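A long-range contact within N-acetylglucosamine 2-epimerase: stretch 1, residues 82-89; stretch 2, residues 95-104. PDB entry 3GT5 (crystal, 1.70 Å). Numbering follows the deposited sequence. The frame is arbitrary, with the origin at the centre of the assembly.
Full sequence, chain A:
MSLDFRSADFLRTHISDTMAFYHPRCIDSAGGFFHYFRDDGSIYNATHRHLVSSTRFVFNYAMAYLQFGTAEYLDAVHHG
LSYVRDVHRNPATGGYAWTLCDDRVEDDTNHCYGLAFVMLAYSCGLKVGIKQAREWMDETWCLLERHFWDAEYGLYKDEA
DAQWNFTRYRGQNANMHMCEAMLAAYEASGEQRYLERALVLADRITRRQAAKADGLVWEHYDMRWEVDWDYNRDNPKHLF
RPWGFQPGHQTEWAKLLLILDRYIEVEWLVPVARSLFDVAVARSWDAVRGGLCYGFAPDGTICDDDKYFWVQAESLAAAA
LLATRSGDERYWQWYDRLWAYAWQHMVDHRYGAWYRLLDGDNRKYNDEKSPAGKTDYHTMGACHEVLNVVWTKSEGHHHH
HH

Stretch 1 (82-89) SYVRDVHR
Stretch 2 (95-104) GYAWTLCDDR

Stretch 1 is the last part of a helix, residues 82-88, which widens into a pi-type turn at 84-88. His88 N therefore reaches back to Tyr83 O (3.2 Å), and Arg89 N makes a weak bond to Val84 O (3.1 Å). Arg89 then leaves helical geometry (phi/psi -76/130). Stretch 2 is extended from Gly95 to Ala97, kinks at Trp98 (phi/psi -70/-49), then forms a strand at 99-101 and closes in a type I' turn, Cys101 to Arg104, with Asp102 and Asp103 at positive phi. Helix and strand axes lie at 75° and approach to 10.9 Å.

The register is set by a single bridge, Arg89 with Tyr96 (CA-CA 4.3 Å), with His88 beside Ala97 (CA-CA 4.8 Å). At the helix end, His88 O accepts from Ala97 N (2.8 Å, nearly linear at 172°), while Tyr96 CA adds a CA-H...O contact to His88 O at 3.4 Å. Ala97 O is satisfied in turn by His88 ND1 (2.8 Å), so His88 uses both backbone and side chain to hold one residue's amide and carbonyl. Histidine suits this buried place because its ring has two nitrogens that can bond and a flat face for Leu100; with chi1 m (-77°) and chi2 -83°, ND1 donates to Ala97 O, while NE2 is hydrogen-bonded elsewhere in the structure.

One ring face of His88 carries Leu100 CD1, 3.6 Å from the ring centroid. Leu100 CD1 also lies 3.6 Å from Val87 CG1; Val87 is t and Leu100 is m, t. Tyr83 (t, chi2 71°) extends its hydroxyl past this apolar cluster, and Tyr83 OH donates to Asp103 OD1 at 3.0 Å, pairing a buried phenol with the carboxylate of an exposed turn residue.

Tyr96 (m, chi2 -98°) receives Arg89 CG over one ring face, 4.1 Å from the centroid; Arg89's chi1-chi3, all t, keep its chain extended. Val84 CG1 packs 3.8 Å from Tyr96 CE1, and Tyr96 OH is hydrogen-bonded elsewhere.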

ATOM      1  N   SER A  82     -16.501  10.099  -6.730  1.00 22.86           N
ATOM      2  CA  SER A  82     -17.290  11.275  -6.394  1.00 23.25           C
ATOM      3  C   SER A  82     -17.019  11.750  -4.970  1.00 22.74           C
ATOM      4  O   SER A  82     -16.894  12.934  -4.723  1.00 23.94           O
ATOM      5  CB  SER A  82     -18.814  11.059  -6.556  1.00 24.49           C
ATOM      6  OG  SER A  82     -19.063  10.704  -7.896  1.00 28.19           O
ATOM      7  N   TYR A  83     -16.951  10.828  -4.037  1.00 21.50           N
ATOM      8  CA  TYR A  83     -16.641  11.201  -2.681  1.00 22.05           C
ATOM      9  C   TYR A  83     -15.255  11.874  -2.548  1.00 21.82           C
ATOM     10  O   TYR A  83     -15.119  12.879  -1.855  1.00 21.33           O
ATOM     11  CB  TYR A  83     -16.707   9.985  -1.776  1.00 22.19           C
ATOM     12  CG  TYR A  83     -16.843  10.323  -0.320  1.00 22.32           C
ATOM     13  CD1 TYR A  83     -18.031  10.859   0.190  1.00 24.00           C
ATOM     14  CD2 TYR A  83     -15.800  10.118   0.553  1.00 22.31           C
ATOM     15  CE1 TYR A  83     -18.173  11.140   1.544  1.00 24.12           C
ATOM     16  CE2 TYR A  83     -15.919  10.400   1.896  1.00 24.24           C
ATOM     17  CZ  TYR A  83     -17.116  10.914   2.393  1.00 26.59           C
ATOM     18  OH  TYR A  83     -17.220  11.194   3.728  1.00 29.34           O
ATOM     19  N   VAL A  84     -14.252  11.312  -3.215  1.00 21.42           N
ATOM     20  CA  VAL A  84     -12.889  11.884  -3.204  1.00 22.33           C
ATOM     21  C   VAL A  84     -12.917  13.296  -3.776  1.00 23.41           C
ATOM     22  O   VAL A  84     -12.385  14.238  -3.160  1.00 23.77           O
ATOM     23  CB  VAL A  84     -11.860  10.963  -3.956  1.00 22.11           C
ATOM     24  CG1 VAL A  84     -10.466  11.654  -4.073  1.00 21.22           C
ATOM     25  CG2 VAL A  84     -11.676   9.635  -3.242  1.00 22.58           C
ATOM     26  N   ARG A  85     -13.621  13.486  -4.900  1.00 24.37           N
ATOM     27  CA  ARG A  85     -13.598  14.803  -5.543  1.00 25.55           C
ATOM     28  C   ARG A  85     -14.551  15.861  -4.970  1.00 26.53           C
ATOM     29  O   ARG A  85     -14.226  17.049  -5.014  1.00 26.25           O
ATOM     30  CB  ARG A  85     -13.770  14.648  -7.051  1.00 25.68           C
ATOM     31  CG  ARG A  85     -12.577  13.998  -7.677  1.00 26.54           C
ATOM     32  CD  ARG A  85     -12.446  14.177  -9.138  1.00 29.00           C
ATOM     33  NE  ARG A  85     -12.286  15.551  -9.595  1.00 29.19           N
ATOM     34  CZ  ARG A  85     -11.159  16.267  -9.593  1.00 31.87           C
ATOM     35  NH1 ARG A  85     -10.030  15.796  -9.065  1.00 28.15           N
ATOM     36  NH2 ARG A  85     -11.160  17.499 -10.105  1.00 30.33           N
ATOM     37  N   ASP A  86     -15.688  15.433  -4.418  1.00 27.53           N
ATOM     38  CA  ASP A  86     -16.730  16.347  -3.956  1.00 29.65           C
ATOM     39  C   ASP A  86     -16.701  16.620  -2.478  1.00 29.40           C
ATOM     40  O   ASP A  86     -17.187  17.694  -2.036  1.00 30.53           O
ATOM     41  CB  ASP A  86     -18.094  15.798  -4.331  1.00 30.85           C
ATOM     42  CG  ASP A  86     -18.254  15.655  -5.834  1.00 34.88           C
ATOM     43  OD1 ASP A  86     -17.413  16.207  -6.601  1.00 40.50           O
ATOM     44  OD2 ASP A  86     -19.219  14.988  -6.253  1.00 38.70           O
ATOM     45  N   VAL A  87     -16.133  15.688  -1.699  1.00 27.14           N
ATOM     46  CA  VAL A  87     -16.153  15.804  -0.246  1.00 25.57           C
ATOM     47  C   VAL A  87     -14.750  15.982   0.330  1.00 24.86           C
ATOM     48  O   VAL A  87     -14.547  16.866   1.140  1.00 24.50           O
ATOM     49  CB  VAL A  87     -16.880  14.635   0.409  1.00 24.57           C
ATOM     50  CG1 VAL A  87     -16.945  14.793   1.915  1.00 27.84           C
ATOM     51  CG2 VAL A  87     -18.282  14.507  -0.200  1.00 26.31           C
ATOM     52  N   HIS A  88     -13.776  15.165  -0.079  1.00 23.25           N
ATOM     53  CA  HIS A  88     -12.394  15.327   0.423  1.00 22.16           C
ATOM     54  C   HIS A  88     -11.700  16.558  -0.152  1.00 22.11           C
ATOM     55  O   HIS A  88     -11.021  17.273   0.567  1.00 21.35           O
ATOM     56  CB  HIS A  88     -11.503  14.101   0.143  1.00 22.08           C
ATOM     57  CG  HIS A  88     -11.756  12.955   1.066  1.00 18.69           C
ATOM     58  ND1 HIS A  88     -11.189  12.873   2.320  1.00 19.47           N
ATOM     59  CD2 HIS A  88     -12.545  11.860   0.929  1.00 20.27           C
ATOM     60  CE1 HIS A  88     -11.579  11.739   2.890  1.00 19.36           C
ATOM     61  NE2 HIS A  88     -12.384  11.098   2.057  1.00 18.18           N
ATOM     62  N   ARG A  89     -11.861  16.780  -1.438  1.00 22.20           N
ATOM     63  CA  ARG A  89     -11.084  17.793  -2.122  1.00 22.91           C
ATOM     64  C   ARG A  89     -11.587  19.201  -1.813  1.00 23.33           C
ATOM     65  O   ARG A  89     -12.776  19.480  -1.901  1.00 24.04           O
ATOM     66  CB  ARG A  89     -11.120  17.570  -3.606  1.00 23.44           C
ATOM     67  CG  ARG A  89     -10.152  18.444  -4.403  1.00 24.98           C
ATOM     68  CD  ARG A  89     -10.233  18.145  -5.890  1.00 26.21           C
ATOM     69  NE  ARG A  89      -9.207  18.917  -6.561  1.00 30.36           N
ATOM     70  CZ  ARG A  89      -9.394  20.102  -7.128  1.00 34.25           C
ATOM     71  NH1 ARG A  89     -10.617  20.642  -7.166  1.00 34.07           N
ATOM     72  NH2 ARG A  89      -8.361  20.729  -7.680  1.00 34.27           N
ATOM     73  N   GLY A  95      -5.970  20.803  -2.145  1.00 24.09           N
ATOM     74  CA  GLY A  95      -5.663  19.758  -1.163  1.00 22.76           C
ATOM     75  C   GLY A  95      -6.880  18.922  -0.792  1.00 22.28           C
ATOM     76  O   GLY A  95      -8.030  19.238  -1.161  1.00 21.97           O
ATOM     77  N   TYR A  96      -6.628  17.845  -0.042  1.00 21.13           N
ATOM     78  CA  TYR A  96      -7.642  16.845   0.264  1.00 20.25           C
ATOM     79  C   TYR A  96      -7.709  16.663   1.740  1.00 20.97           C
ATOM     80  O   TYR A  96      -6.672  16.469   2.359  1.00 23.55           O
ATOM     81  CB  TYR A  96      -7.296  15.491  -0.392  1.00 19.65           C
ATOM     82  CG  TYR A  96      -7.426  15.495  -1.881  1.00 19.16           C
ATOM     83  CD1 TYR A  96      -8.585  15.004  -2.495  1.00 18.71           C
ATOM     84  CD2 TYR A  96      -6.387  15.969  -2.699  1.00 17.60           C
ATOM     85  CE1 TYR A  96      -8.715  15.012  -3.856  1.00 20.32           C
ATOM     86  CE2 TYR A  96      -6.498  15.986  -4.040  1.00 17.88           C
ATOM     87  CZ  TYR A  96      -7.659  15.511  -4.652  1.00 17.05           C
ATOM     88  OH  TYR A  96      -7.776  15.539  -6.018  1.00 20.75           O
ATOM     89  N   ALA A  97      -8.911  16.655   2.298  1.00 21.89           N
ATOM     90  CA  ALA A  97      -9.087  16.408   3.725  1.00 21.99           C
ATOM     91  C   ALA A  97      -8.545  15.029   4.071  1.00 20.93           C
ATOM     92  O   ALA A  97      -8.908  14.048   3.425  1.00 20.79           O
ATOM     93  CB  ALA A  97     -10.560  16.526   4.124  1.00 21.65           C
ATOM     94  N   TRP A  98      -7.706  14.967   5.107  1.00 20.52           N
ATOM     95  CA  TRP A  98      -7.169  13.708   5.636  1.00 20.26           C
ATOM     96  C   TRP A  98      -8.249  12.876   6.336  1.00 19.81           C
ATOM     97  O   TRP A  98      -8.379  11.671   6.107  1.00 18.85           O
ATOM     98  CB  TRP A  98      -5.989  14.049   6.573  1.00 19.89           C
ATOM     99  CG  TRP A  98      -5.186  12.907   7.102  1.00 20.83           C
ATOM    100  CD1 TRP A  98      -4.963  12.617   8.416  1.00 20.98           C
ATOM    101  CD2 TRP A  98      -4.417  11.937   6.354  1.00 20.54           C
ATOM    102  NE1 TRP A  98      -4.165  11.537   8.544  1.00 21.42           N
ATOM    103  CE2 TRP A  98      -3.790  11.098   7.298  1.00 21.58           C
ATOM    104  CE3 TRP A  98      -4.177  11.706   4.982  1.00 20.30           C
ATOM    105  CZ2 TRP A  98      -2.965  10.037   6.922  1.00 21.00           C
ATOM    106  CZ3 TRP A  98      -3.340  10.639   4.620  1.00 19.85           C
ATOM    107  CH2 TRP A  98      -2.743   9.825   5.582  1.00 21.30           C
ATOM    108  N   THR A  99      -9.004  13.517   7.238  1.00 20.70           N
ATOM    109  CA  THR A  99     -10.135  12.868   7.895  1.00 22.33           C
ATOM    110  C   THR A  99     -11.369  13.802   7.921  1.00 23.92           C
ATOM    111  O   THR A  99     -11.266  15.048   7.913  1.00 23.05           O
ATOM    112  CB  THR A  99      -9.775  12.457   9.324  1.00 22.48           C
ATOM    113  OG1 THR A  99      -9.365  13.622  10.022  1.00 24.33           O
ATOM    114  CG2 THR A  99      -8.619  11.431   9.397  1.00 24.03           C
ATOM    115  N   LEU A 100     -12.541  13.174   7.904  1.00 25.78           N
ATOM    116  CA  LEU A 100     -13.822  13.858   7.911  1.00 27.83           C
ATOM    117  C   LEU A 100     -14.646  13.243   9.010  1.00 30.46           C
ATOM    118  O   LEU A 100     -14.471  12.079   9.369  1.00 28.73           O
ATOM    119  CB  LEU A 100     -14.561  13.693   6.588  1.00 27.72           C
ATOM    120  CG  LEU A 100     -13.889  14.110   5.277  1.00 28.69           C
ATOM    121  CD1 LEU A 100     -14.445  13.338   4.079  1.00 28.10           C
ATOM    122  CD2 LEU A 100     -14.057  15.596   5.072  1.00 30.39           C
ATOM    123  N   CYS A 101     -15.539  14.047   9.565  1.00 33.74           N
ATOM    124  CA  CYS A 101     -16.528  13.527  10.477  1.00 37.74           C
ATOM    125  C   CYS A 101     -17.868  14.146  10.083  1.00 39.15           C
ATOM    126  O   CYS A 101     -18.029  15.374  10.083  1.00 39.10           O
ATOM    127  CB  CYS A 101     -16.175  13.827  11.919  1.00 38.31           C
ATOM    128  SG  CYS A 101     -17.452  13.109  12.975  1.00 46.86           S
ATOM    129  N   ASP A 102     -18.791  13.276   9.679  1.00 40.98           N
ATOM    130  CA  ASP A 102     -20.072  13.656   9.068  1.00 42.19           C
ATOM    131  C   ASP A 102     -19.944  14.668   7.916  1.00 41.97           C
ATOM    132  O   ASP A 102     -20.676  15.640   7.844  1.00 42.06           O
ATOM    133  CB  ASP A 102     -21.037  14.153  10.155  1.00 43.14           C
ATOM    134  CG  ASP A 102     -22.438  13.537  10.034  1.00 46.10           C
ATOM    135  OD1 ASP A 102     -22.629  12.614   9.203  1.00 48.12           O
ATOM    136  OD2 ASP A 102     -23.346  13.977  10.782  1.00 49.58           O
ATOM    137  N   ASP A 103     -19.023  14.388   7.000  1.00 42.00           N
ATOM    138  CA  ASP A 103     -18.736  15.231   5.823  1.00 41.60           C
ATOM    139  C   ASP A 103     -18.176  16.616   6.171  1.00 40.13           C
ATOM    140  O   ASP A 103     -17.942  17.413   5.259  1.00 41.33           O
ATOM    141  CB  ASP A 103     -19.956  15.337   4.875  1.00 42.34           C
ATOM    142  CG  ASP A 103     -20.162  14.081   4.023  1.00 43.63           C
ATOM    143  OD1 ASP A 103     -19.531  13.042   4.302  1.00 47.37           O
ATOM    144  OD2 ASP A 103     -20.945  14.130   3.052  1.00 48.07           O
ATOM    145  N   ARG A 104     -17.933  16.881   7.463  1.00 37.78           N
ATOM    146  CA  ARG A 104     -17.174  18.060   7.909  1.00 35.68           C
ATOM    147  C   ARG A 104     -15.681  17.695   8.059  1.00 34.12           C
ATOM    148  O   ARG A 104     -15.347  16.661   8.611  1.00 32.29           O
ATOM    149  CB  ARG A 104     -17.693  18.552   9.265  1.00 35.07           C
TER